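Local structure of DNA-directed RNA polymerase subunit L (Thermoplasma acidophilum, 1XPP) at the interface of chains A and B. The protein is the Rpo11 subunit of the archaeal DNA-dependent RNA polymerase, which transcribes DNA into RNA, and carries the Rpb3/Rpb11-type dimerisation domain. Residues are numbered along the deposited sequence; one frame, centred on the assembly and turned at random. Chains: chain A/B, DNA-directed RNA polymerase subunit L.

Contact 1: the interface of chains A and B. Residues chain A 13, 25, 27, 30, 38, 78; chain B 92, 96.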
# COMPACT_ATOMS: atom_id res chain seq x y z
N LEU A 13 -11.98 8.94 -32.83
CA LEU A 13 -13.02 9.55 -32.02
C LEU A 13 -13.43 10.93 -32.51
O LEU A 13 -12.67 11.64 -33.20
CB LEU A 13 -12.66 9.54 -30.52
CG LEU A 13 -11.36 10.22 -30.08
CD1 LEU A 13 -11.61 11.74 -29.93
CD2 LEU A 13 -10.92 9.65 -28.79
N VAL A 25 -18.76 12.27 -26.96
CA VAL A 25 -17.75 11.91 -27.94
C VAL A 25 -18.02 10.51 -28.43
O VAL A 25 -18.17 9.59 -27.60
CB VAL A 25 -16.30 11.99 -27.36
CG1 VAL A 25 -15.27 11.74 -28.44
CG2 VAL A 25 -16.07 13.35 -26.70
N MET A 27 -16.89 7.10 -29.86
CA MET A 27 -15.68 6.30 -29.78
C MET A 27 -15.70 5.17 -30.78
O MET A 27 -16.56 4.29 -30.73
CB MET A 27 -15.54 5.74 -28.37
CG MET A 27 -15.75 6.73 -27.28
SD MET A 27 -14.52 8.06 -27.19
CE MET A 27 -13.04 7.10 -26.70
N TYR A 30 -12.79 1.19 -30.64
CA TYR A 30 -12.10 0.98 -29.38
C TYR A 30 -12.52 -0.34 -28.75
O TYR A 30 -13.70 -0.78 -28.88
CB TYR A 30 -12.34 2.13 -28.43
CG TYR A 30 -11.46 3.32 -28.70
CD1 TYR A 30 -11.89 4.39 -29.48
CD2 TYR A 30 -10.16 3.37 -28.17
CE1 TYR A 30 -11.04 5.47 -29.74
CE2 TYR A 30 -9.32 4.45 -28.42
CZ TYR A 30 -9.75 5.49 -29.19
OH TYR A 30 -8.86 6.55 -29.41
N LEU A 38 -12.22 3.45 -18.99
CA LEU A 38 -12.30 4.89 -19.15
C LEU A 38 -13.45 5.43 -18.30
O LEU A 38 -13.25 6.35 -17.50
CB LEU A 38 -12.47 5.26 -20.63
CG LEU A 38 -12.68 6.76 -20.91
CD1 LEU A 38 -11.49 7.62 -20.39
CD2 LEU A 38 -12.92 6.99 -22.39
N ILE A 78 -12.26 14.24 -18.58
CA ILE A 78 -11.81 13.15 -19.46
C ILE A 78 -10.28 13.13 -19.46
O ILE A 78 -9.68 12.07 -19.20
CB ILE A 78 -12.37 13.30 -20.87
CG1 ILE A 78 -13.89 13.06 -20.82
CG2 ILE A 78 -11.68 12.33 -21.87
CD1 ILE A 78 -14.58 13.36 -22.09
N LEU B 92 -5.06 6.99 -26.73
CA LEU B 92 -6.41 7.51 -26.42
C LEU B 92 -6.35 9.01 -26.05
O LEU B 92 -7.18 9.80 -26.56
CB LEU B 92 -7.02 6.70 -25.26
CG LEU B 92 -8.41 7.12 -24.76
CD1 LEU B 92 -9.46 7.01 -25.87
CD2 LEU B 92 -8.79 6.33 -23.54
N PHE B 96 -8.06 12.23 -28.03
CA PHE B 96 -8.92 13.16 -27.30
C PHE B 96 -8.39 14.59 -27.41
O PHE B 96 -9.14 15.47 -27.81
CB PHE B 96 -9.08 12.81 -25.82
CG PHE B 96 -10.23 11.86 -25.50
CD1 PHE B 96 -11.56 12.17 -25.83
CD2 PHE B 96 -9.98 10.68 -24.79
CE1 PHE B 96 -12.63 11.31 -25.48
CE2 PHE B 96 -11.03 9.82 -24.43
CZ PHE B 96 -12.37 10.12 -24.78

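Contact 2: the interface of chains A and B. Residues chain A 92, 95-96; chain B 13, 27, 30, 38, 82.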
# COMPACT_ATOMS: atom_id res chain seq x y z
N LEU A 92 3.50 1.11 -13.85
CA LEU A 92 3.53 -0.35 -13.77
C LEU A 92 4.71 -0.92 -14.56
O LEU A 92 5.38 -1.85 -14.12
CB LEU A 92 2.22 -0.92 -14.33
CG LEU A 92 2.05 -2.44 -14.23
CD1 LEU A 92 2.00 -2.91 -12.77
CD2 LEU A 92 0.81 -2.83 -15.01
N GLN A 95 7.83 -0.37 -12.57
CA GLN A 95 7.84 -1.31 -11.44
C GLN A 95 8.26 -2.68 -11.91
O GLN A 95 9.12 -3.31 -11.27
CB GLN A 95 6.45 -1.38 -10.78
CG GLN A 95 6.05 -0.13 -10.01
CD GLN A 95 4.61 -0.15 -9.51
OE1 GLN A 95 3.67 -0.40 -10.28
NE2 GLN A 95 4.43 0.14 -8.23
N PHE A 96 7.67 -3.17 -13.00
CA PHE A 96 8.04 -4.49 -13.50
C PHE A 96 9.51 -4.53 -13.92
O PHE A 96 10.23 -5.46 -13.56
CB PHE A 96 7.15 -4.91 -14.65
CG PHE A 96 5.91 -5.66 -14.23
CD1 PHE A 96 5.99 -6.89 -13.55
CD2 PHE A 96 4.65 -5.15 -14.55
CE1 PHE A 96 4.83 -7.59 -13.20
CE2 PHE A 96 3.48 -5.85 -14.21
CZ PHE A 96 3.57 -7.05 -13.53
N LEU B 13 5.06 -4.68 -6.44
CA LEU B 13 5.01 -6.06 -6.93
C LEU B 13 6.31 -6.78 -6.68
O LEU B 13 7.34 -6.14 -6.44
CB LEU B 13 4.62 -6.12 -8.41
CG LEU B 13 5.37 -5.22 -9.38
CD1 LEU B 13 6.67 -5.84 -9.75
CD2 LEU B 13 4.56 -4.90 -10.64
N MET B 27 1.09 -9.01 -6.48
CA MET B 27 0.75 -7.62 -6.80
C MET B 27 -0.04 -6.96 -5.69
O MET B 27 -1.16 -7.39 -5.38
CB MET B 27 0.08 -7.53 -8.19
CG MET B 27 1.13 -7.90 -9.33
SD MET B 27 0.49 -7.82 -10.95
CE MET B 27 0.53 -6.04 -11.15
N TYR B 30 -2.95 -2.82 -5.96
CA TYR B 30 -3.41 -2.37 -7.25
C TYR B 30 -4.92 -2.44 -7.27
O TYR B 30 -5.54 -3.19 -6.50
CB TYR B 30 -2.87 -3.25 -8.36
CG TYR B 30 -1.40 -3.08 -8.56
CD1 TYR B 30 -0.50 -3.90 -7.89
CD2 TYR B 30 -0.91 -2.09 -9.39
CE1 TYR B 30 0.86 -3.76 -8.06
CE2 TYR B 30 0.47 -1.92 -9.56
CZ TYR B 30 1.33 -2.77 -8.88
OH TYR B 30 2.69 -2.61 -9.04
N LEU B 38 -4.66 -6.42 -17.26
CA LEU B 38 -3.34 -6.91 -17.59
C LEU B 38 -3.40 -8.36 -18.11
O LEU B 38 -2.82 -8.72 -19.14
CB LEU B 38 -2.44 -6.82 -16.37
CG LEU B 38 -1.03 -7.31 -16.55
CD1 LEU B 38 -0.34 -6.61 -17.74
CD2 LEU B 38 -0.30 -7.05 -15.24
N VAL B 82 2.21 -4.86 -20.83
CA VAL B 82 2.20 -3.61 -20.10
C VAL B 82 2.51 -2.48 -21.07
O VAL B 82 1.85 -1.46 -21.05
CB VAL B 82 3.24 -3.61 -19.01
CG1 VAL B 82 3.33 -2.24 -18.40
CG2 VAL B 82 2.86 -4.68 -17.95

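Contact 1: the interface of chains A and B
The phenol hydroxyl oxygen OH of A:Tyr30 touches methyl CD1 of B:Leu92, and the same methyl makes an apolar contact with the ring, 3.6 Å from A:Tyr30 CE2, the two side chains crossing obliquely. B:Leu92 and B:Phe96 lie one turn apart on the long helix 74-106 of chain B, in an Rpb3/Rpb11-type dimerisation domain that pairs here with a second copy of itself; in the polymerase this family normally pairs with an Rpo3-type subunit, so the homodimer may be a stand-in.

B:Phe96 is the plug. Its ring is sandwiched by methyl groups, which probably restricts its rotation: A:Leu13 CD2, from strand 12-18, stands over the centre of one face, 3.9 Å from the centroid, and A:Ile78 CG2, from helix 74-106 of chain A, over the centre of the other at 3.5 Å. A:Leu13 reaches in with CG wedged between its backbone N and carbonyl carbon (chi1 58°). A:Leu38 on helix 32-42 meets the ring edge-on and in plane, its CD2 4.0 Å from B:Phe96 CE2, while A:Val25 CG1 lies the same 4.0 Å from B:Phe96 CE1.

The far end of the ring runs into A:Met27, whose CE is 3.6 Å from B:Phe96 CZ. Bends at chi2 and chi3 (-66° and -67°) fold the thioether back, and the same CE touches B:Leu92 CD1 at 3.7 Å and caps the rim of one face of the A:Tyr30 ring.

Contact 2: the interface of chains A and B
A:Phe96 and B:Leu13 cross at about a right angle, with the leucine methyl CD2 over the centre of the phenyl face, 3.6 Å from the centroid. The phenylalanine belongs to the long helix 74-106 of an Rpb3/Rpb11-type dimerisation domain, the leucine to strand 12-19 of the partner. The other leucine methyl, CD1, leans back to the helix, 3.8 Å from the backbone oxygen O of A:Gln95.

Around the ring, B:Val82 comes in obliquely with CG2 3.9 Å from A:Phe96 CD2, B:Leu38 brings its CD2 near A:Phe96 CE2, and B:Met27 arrives at roughly a right angle. B:Met27 is extended at chi2 (-180°) and bends at chi3, so that its methyl CE touches both A:Phe96 CZ and A:Leu92 CD1, the latter 3.8 Å away. An alanine in place of A:Phe96 would probably leave B:Leu13 CD2 without the aromatic face it rests on and open a gap between B:Met27, B:Val82 and B:Leu38.

Beside this packing, A:Gln95 and B:Tyr30 approach from opposite directions. The phenol OH donates a hydrogen bond of 2.7 Å to the amide oxygen OE1, which sits at the ring's edge and in its plane. The amide and ring planes are 64° apart, and the donor stands above the carbonyl plane with a C=O...O angle of 99°, so the bond, though short, does not point at a carbonyl lone pair. A:Leu92 slants past the tyrosine ring, its CD1 3.7 Å from B:Tyr30 CE2, while B:Met27 CE covers the rim of one face, which probably helps to hold the phenol in place.

Contact 1 and contact 2, about 24 Å apart between the centres of their C-alpha atoms, are two ends of one two-fold symmetric interface. In each, residues 92 and 96 of one chain's helix 74-106 enter a pocket of the other, lined by residues 13, 27, 30 and 38. The two long helices thus serve both as insert and, through Ile78 or Val82, as pocket wall, tying the chains together reciprocally. The copies differ in detail, notably in the bend of Met27. The same surface plausibly receives an Rpo3-type partner in the polymerase; the structure alone does not show that pairing.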